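Local structure of transcobalamin-1 (Homo sapiens, 4KKI) at residues G188-V192 with L224-I228; L195-K199 with I217-T221. The protein carries vitamin B12, holding it with femtomolar affinity and shielding it from stomach acid. All coordinates share one frame; numbering follows the deposited sequence.

Contact 1. Residues G188-V192 with L224-I228; sequences GAMAV and LVEKI
Ile228 N donates to Leu224 O at 2.8 Å; one helical turn apart, the two residues both point their side chains at Gly188-Val192. No hydrogen bond crosses between the segments; the join is made by aliphatic carbons, with Val192 CG2 lying between Leu224 and Ile228. Val192 CG1 stands anti to its own backbone N (chi1 165°), which leaves Val192 CG2 beside that nitrogen and aimed at helix 213-229, 3.6 Å from Leu224 CB. Val192 CG2 also meets Ile228 CD1 at 4.1 Å, the two side chains crossing at a slant, whereas the Val192 and Leu224 side chains pass alongside one another, pointing opposite ways. Both helices belong to the N-terminal alpha domain, an alpha6-alpha6 barrel, and here they lie side by side and antiparallel, with their local axes 9.7 Å apart at 149°. The backbones draw nearest where there is no side chain, with Gly188 CA 6.0 Å from Leu224 CA. Ile228, extended through chi2, lays Ile228 CD1 against the backbone there, 3.7 Å from Ala189 N and nearly as close to Gly188 C. On another part of the face, Leu224 CD1 rests against Ala191 CB at 3.9 Å. Helix 244-252 closes over part of this buried layer, its Ala250 touching both Ala189 and Val192, while Phe183 and Ile238 pack on Ile228.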
loop_
_atom_site.group_PDB
_atom_site.type_symbol
_atom_site.label_atom_id
_atom_site.label_comp_id
_atom_site.label_asym_id
_atom_site.label_seq_id
_atom_site.Cartn_x
_atom_site.Cartn_y
_atom_site.Cartn_z
ATOM N N GLY A 188 1.301 3.136 -9.247
ATOM C CA GLY A 188 0.629 3.934 -10.257
ATOM C C GLY A 188 -0.645 4.578 -9.738
ATOM O O GLY A 188 -0.933 5.734 -10.042
ATOM N N ALA A 189 -1.402 3.829 -8.942
ATOM C CA ALA A 189 -2.657 4.325 -8.394
ATOM C C ALA A 189 -2.418 5.463 -7.412
ATOM O O ALA A 189 -3.088 6.496 -7.473
ATOM C CB ALA A 189 -3.436 3.197 -7.723
ATOM N N MET A 190 -1.461 5.278 -6.508
ATOM C CA MET A 190 -1.159 6.309 -5.524
ATOM C C MET A 190 -0.585 7.551 -6.203
ATOM O O MET A 190 -0.850 8.678 -5.781
ATOM C CB MET A 190 -0.207 5.789 -4.443
ATOM C CG MET A 190 -0.143 6.684 -3.202
ATOM S SD MET A 190 -1.748 6.875 -2.388
ATOM C CE MET A 190 -2.068 5.191 -1.863
ATOM N N ALA A 191 0.189 7.338 -7.264
ATOM C CA ALA A 191 0.731 8.446 -8.047
ATOM C C ALA A 191 -0.396 9.245 -8.692
ATOM O O ALA A 191 -0.387 10.475 -8.673
ATOM C CB ALA A 191 1.698 7.933 -9.105
ATOM N N VAL A 192 -1.370 8.537 -9.256
ATOM C CA VAL A 192 -2.541 9.178 -9.844
ATOM C C VAL A 192 -3.289 10.029 -8.822
ATOM O O VAL A 192 -3.702 11.150 -9.122
ATOM C CB VAL A 192 -3.500 8.142 -10.464
ATOM C CG1 VAL A 192 -4.864 8.761 -10.732
ATOM C CG2 VAL A 192 -2.904 7.577 -11.745
ATOM N N LEU A 224 -0.666 6.935 -16.851
ATOM C CA LEU A 224 -0.780 6.057 -15.689
ATOM C C LEU A 224 -2.121 5.324 -15.633
ATOM O O LEU A 224 -2.176 4.155 -15.256
ATOM C CB LEU A 224 -0.542 6.838 -14.394
ATOM C CG LEU A 224 0.899 7.288 -14.155
ATOM C CD1 LEU A 224 1.009 8.133 -12.894
ATOM C CD2 LEU A 224 1.824 6.081 -14.082
ATOM N N VAL A 225 -3.195 6.012 -16.013
ATOM C CA VAL A 225 -4.523 5.405 -16.054
ATOM C C VAL A 225 -4.572 4.269 -17.074
ATOM O O VAL A 225 -5.112 3.196 -16.803
ATOM C CB VAL A 225 -5.613 6.449 -16.382
ATOM C CG1 VAL A 225 -6.932 5.768 -16.738
ATOM C CG2 VAL A 225 -5.797 7.399 -15.211
ATOM N N GLU A 226 -3.991 4.509 -18.244
ATOM C CA GLU A 226 -3.904 3.487 -19.277
ATOM C C GLU A 226 -3.127 2.262 -18.798
ATOM O O GLU A 226 -3.550 1.128 -19.022
ATOM C CB GLU A 226 -3.272 4.070 -20.541
ATOM C CG GLU A 226 -4.106 5.169 -21.175
ATOM C CD GLU A 226 -3.330 5.980 -22.189
ATOM O OE1 GLU A 226 -2.097 5.809 -22.272
ATOM O OE2 GLU A 226 -3.956 6.793 -22.902
ATOM N N LYS A 227 -1.997 2.495 -18.133
ATOM C CA LYS A 227 -1.184 1.409 -17.590
ATOM C C LYS A 227 -1.909 0.664 -16.471
ATOM O O LYS A 227 -1.759 -0.549 -16.324
ATOM C CB LYS A 227 0.158 1.933 -17.073
ATOM C CG LYS A 227 1.067 2.505 -18.144
ATOM C CD LYS A 227 2.298 3.153 -17.525
ATOM C CE LYS A 227 3.223 3.714 -18.591
ATOM N NZ LYS A 227 3.807 2.632 -19.427
ATOM N N ILE A 228 -2.685 1.395 -15.677
ATOM C CA ILE A 228 -3.482 0.777 -14.626
ATOM C C ILE A 228 -4.547 -0.138 -15.231
ATOM O O ILE A 228 -4.672 -1.299 -14.844
ATOM C CB ILE A 228 -4.139 1.830 -13.708
ATOM C CG1 ILE A 228 -3.093 2.458 -12.788
ATOM C CG2 ILE A 228 -5.239 1.201 -12.866
ATOM C CD1 ILE A 228 -3.631 3.591 -11.940
#

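Contact 2. Residues L195-K199 with I217-T221; sequences LTCVK and ISIYT
With CG1 of Ile217 turned anti to its carbonyl carbon (chi1 -65°), the branch methyl CG2 swings toward helix 185-203, and a bend at chi3 of Lys199 (59°) folds that lysine's chain past it toward Thr221. The pair is an antiparallel helix packing in the alpha6-alpha6 barrel, the local axes 9.8 Å apart. Ile217 CG2 nestles against the backbone of the other helix, 3.6 Å from Leu195 O, and also touches Leu195 CB and Lys199 CG. Ile217 CD1, at the far end, meets Val198 CG1 at 3.7 Å, the two side chains nearly perpendicular. Leu195 reaches further along, Leu195 CD1 lying 3.9 Å from Tyr220 CB; the tyrosine ring itself leads away, and its OH bonds to Val167 O. Lys199 and Thr221 meet tip to tip, with Lys199 NZ 3.8 Å from both CG2 and OG1 of Thr221; no hydrogen bond joins them, and the amine bonds to Tyr257 OH. Shortening Lys199 to an alanine is likely to uncover Ile217 CG2 and Thr221 CG2 on that side and to leave Tyr257 OH without its amine partner. Beside the lysine chain, Thr221 OG1 turns back within its own helix and donates to Ile217 O at 3.0 Å, from above the carbonyl plane, while Thr221 N reaches that oxygen from the opposite face.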
loop_
_atom_site.group_PDB
_atom_site.type_symbol
_atom_site.label_atom_id
_atom_site.label_comp_id
_atom_site.label_asym_id
_atom_site.label_seq_id
_atom_site.Cartn_x
_atom_site.Cartn_y
_atom_site.Cartn_z
ATOM N N LEU A 195 -0.964 13.087 -8.142
ATOM C CA LEU A 195 -0.935 13.993 -9.285
ATOM C C LEU A 195 -2.264 14.723 -9.451
ATOM O O LEU A 195 -2.301 15.887 -9.853
ATOM C CB LEU A 195 -0.582 13.232 -10.567
ATOM C CG LEU A 195 0.824 12.629 -10.637
ATOM C CD1 LEU A 195 0.993 11.762 -11.880
ATOM C CD2 LEU A 195 1.883 13.720 -10.597
ATOM N N THR A 196 -3.354 14.032 -9.132
ATOM C CA THR A 196 -4.686 14.610 -9.258
ATOM C C THR A 196 -4.893 15.709 -8.223
ATOM O O THR A 196 -5.560 16.710 -8.488
ATOM C CB THR A 196 -5.774 13.535 -9.103
ATOM O OG1 THR A 196 -5.539 12.481 -10.047
ATOM C CG2 THR A 196 -7.151 14.125 -9.345
ATOM N N CYS A 197 -4.311 15.520 -7.043
ATOM C CA CYS A 197 -4.388 16.533 -6.000
ATOM C C CYS A 197 -3.670 17.804 -6.439
ATOM O O CYS A 197 -4.179 18.908 -6.247
ATOM C CB CYS A 197 -3.797 16.014 -4.686
ATOM S SG CYS A 197 -3.825 17.231 -3.342
ATOM N N VAL A 198 -2.486 17.644 -7.023
ATOM C CA VAL A 198 -1.718 18.779 -7.528
ATOM C C VAL A 198 -2.492 19.508 -8.623
ATOM O O VAL A 198 -2.485 20.737 -8.687
ATOM C CB VAL A 198 -0.349 18.336 -8.071
ATOM C CG1 VAL A 198 0.452 19.540 -8.550
ATOM C CG2 VAL A 198 0.420 17.575 -7.005
ATOM N N LYS A 199 -3.164 18.739 -9.477
ATOM C CA LYS A 199 -4.009 19.303 -10.523
ATOM C C LYS A 199 -5.099 20.197 -9.933
ATOM O O LYS A 199 -5.266 21.341 -10.356
ATOM C CB LYS A 199 -4.630 18.191 -11.376
ATOM C CG LYS A 199 -3.664 17.557 -12.372
ATOM C CD LYS A 199 -4.039 16.116 -12.702
ATOM C CE LYS A 199 -5.437 16.009 -13.289
ATOM N NZ LYS A 199 -5.811 14.595 -13.590
ATOM N N ILE A 217 1.333 17.211 -16.121
ATOM C CA ILE A 217 0.808 16.363 -15.056
ATOM C C ILE A 217 -0.408 15.578 -15.548
ATOM O O ILE A 217 -0.550 14.390 -15.255
ATOM C CB ILE A 217 0.449 17.190 -13.804
ATOM C CG1 ILE A 217 1.711 17.815 -13.208
ATOM C CG2 ILE A 217 -0.234 16.324 -12.762
ATOM C CD1 ILE A 217 1.445 18.691 -12.008
ATOM N N SER A 218 -1.267 16.248 -16.314
ATOM C CA SER A 218 -2.446 15.614 -16.897
ATOM C C SER A 218 -2.055 14.484 -17.841
ATOM O O SER A 218 -2.697 13.433 -17.867
ATOM C CB SER A 218 -3.299 16.645 -17.646
ATOM O OG SER A 218 -3.807 17.626 -16.760
ATOM N N ILE A 219 -1.002 14.713 -18.621
ATOM C CA ILE A 219 -0.487 13.700 -19.535
ATOM C C ILE A 219 0.078 12.512 -18.756
ATOM O O ILE A 219 -0.152 11.357 -19.123
ATOM C CB ILE A 219 0.580 14.288 -20.487
ATOM C CG1 ILE A 219 -0.060 15.324 -21.417
ATOM C CG2 ILE A 219 1.246 13.188 -21.301
ATOM C CD1 ILE A 219 0.918 16.019 -22.341
ATOM N N TYR A 220 0.805 12.803 -17.678
ATOM C CA TYR A 220 1.308 11.763 -16.784
ATOM C C TYR A 220 0.154 10.914 -16.262
ATOM O O TYR A 220 0.222 9.686 -16.268
ATOM C CB TYR A 220 2.056 12.366 -15.589
ATOM C CG TYR A 220 3.393 12.993 -15.908
ATOM C CD1 TYR A 220 3.879 13.034 -17.209
ATOM C CD2 TYR A 220 4.177 13.536 -14.898
ATOM C CE1 TYR A 220 5.102 13.607 -17.495
ATOM C CE2 TYR A 220 5.401 14.110 -15.173
ATOM C CZ TYR A 220 5.859 14.143 -16.473
ATOM O OH TYR A 220 7.080 14.714 -16.748
ATOM N N THR A 221 -0.900 11.586 -15.806
ATOM C CA THR A 221 -2.076 10.911 -15.271
ATOM C C THR A 221 -2.748 10.052 -16.336
ATOM O O THR A 221 -3.134 8.914 -16.073
ATOM C CB THR A 221 -3.106 11.914 -14.709
ATOM O OG1 THR A 221 -2.483 12.740 -13.720
ATOM C CG2 THR A 221 -4.273 11.175 -14.081
#

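How the contacts relate
Contacts 1 and 2 are successive parts of one interface between helices 185-203 and 213-229, their centres 10 Å apart, with contact 2 nested inside the chain loop that contact 1 closes. They meet directly: Leu224 CD1 packs on Leu195 CD1 at 3.8 Å, and Val192 CG1 lies 4.2 Å from Thr221 CG2. Contact 1 is the end nearer the vitamin, the side chain of Ala189 being about 8 Å from cyanocobalamin and about 6 Å from that of the ligand-binding residue Asp186. Contact 2 lies farther from the centre of the chain. There the Cys197-Cys155 disulfide ties helix 185-203 to helix 144-156, which begins at cobalamin-binding Tyr144.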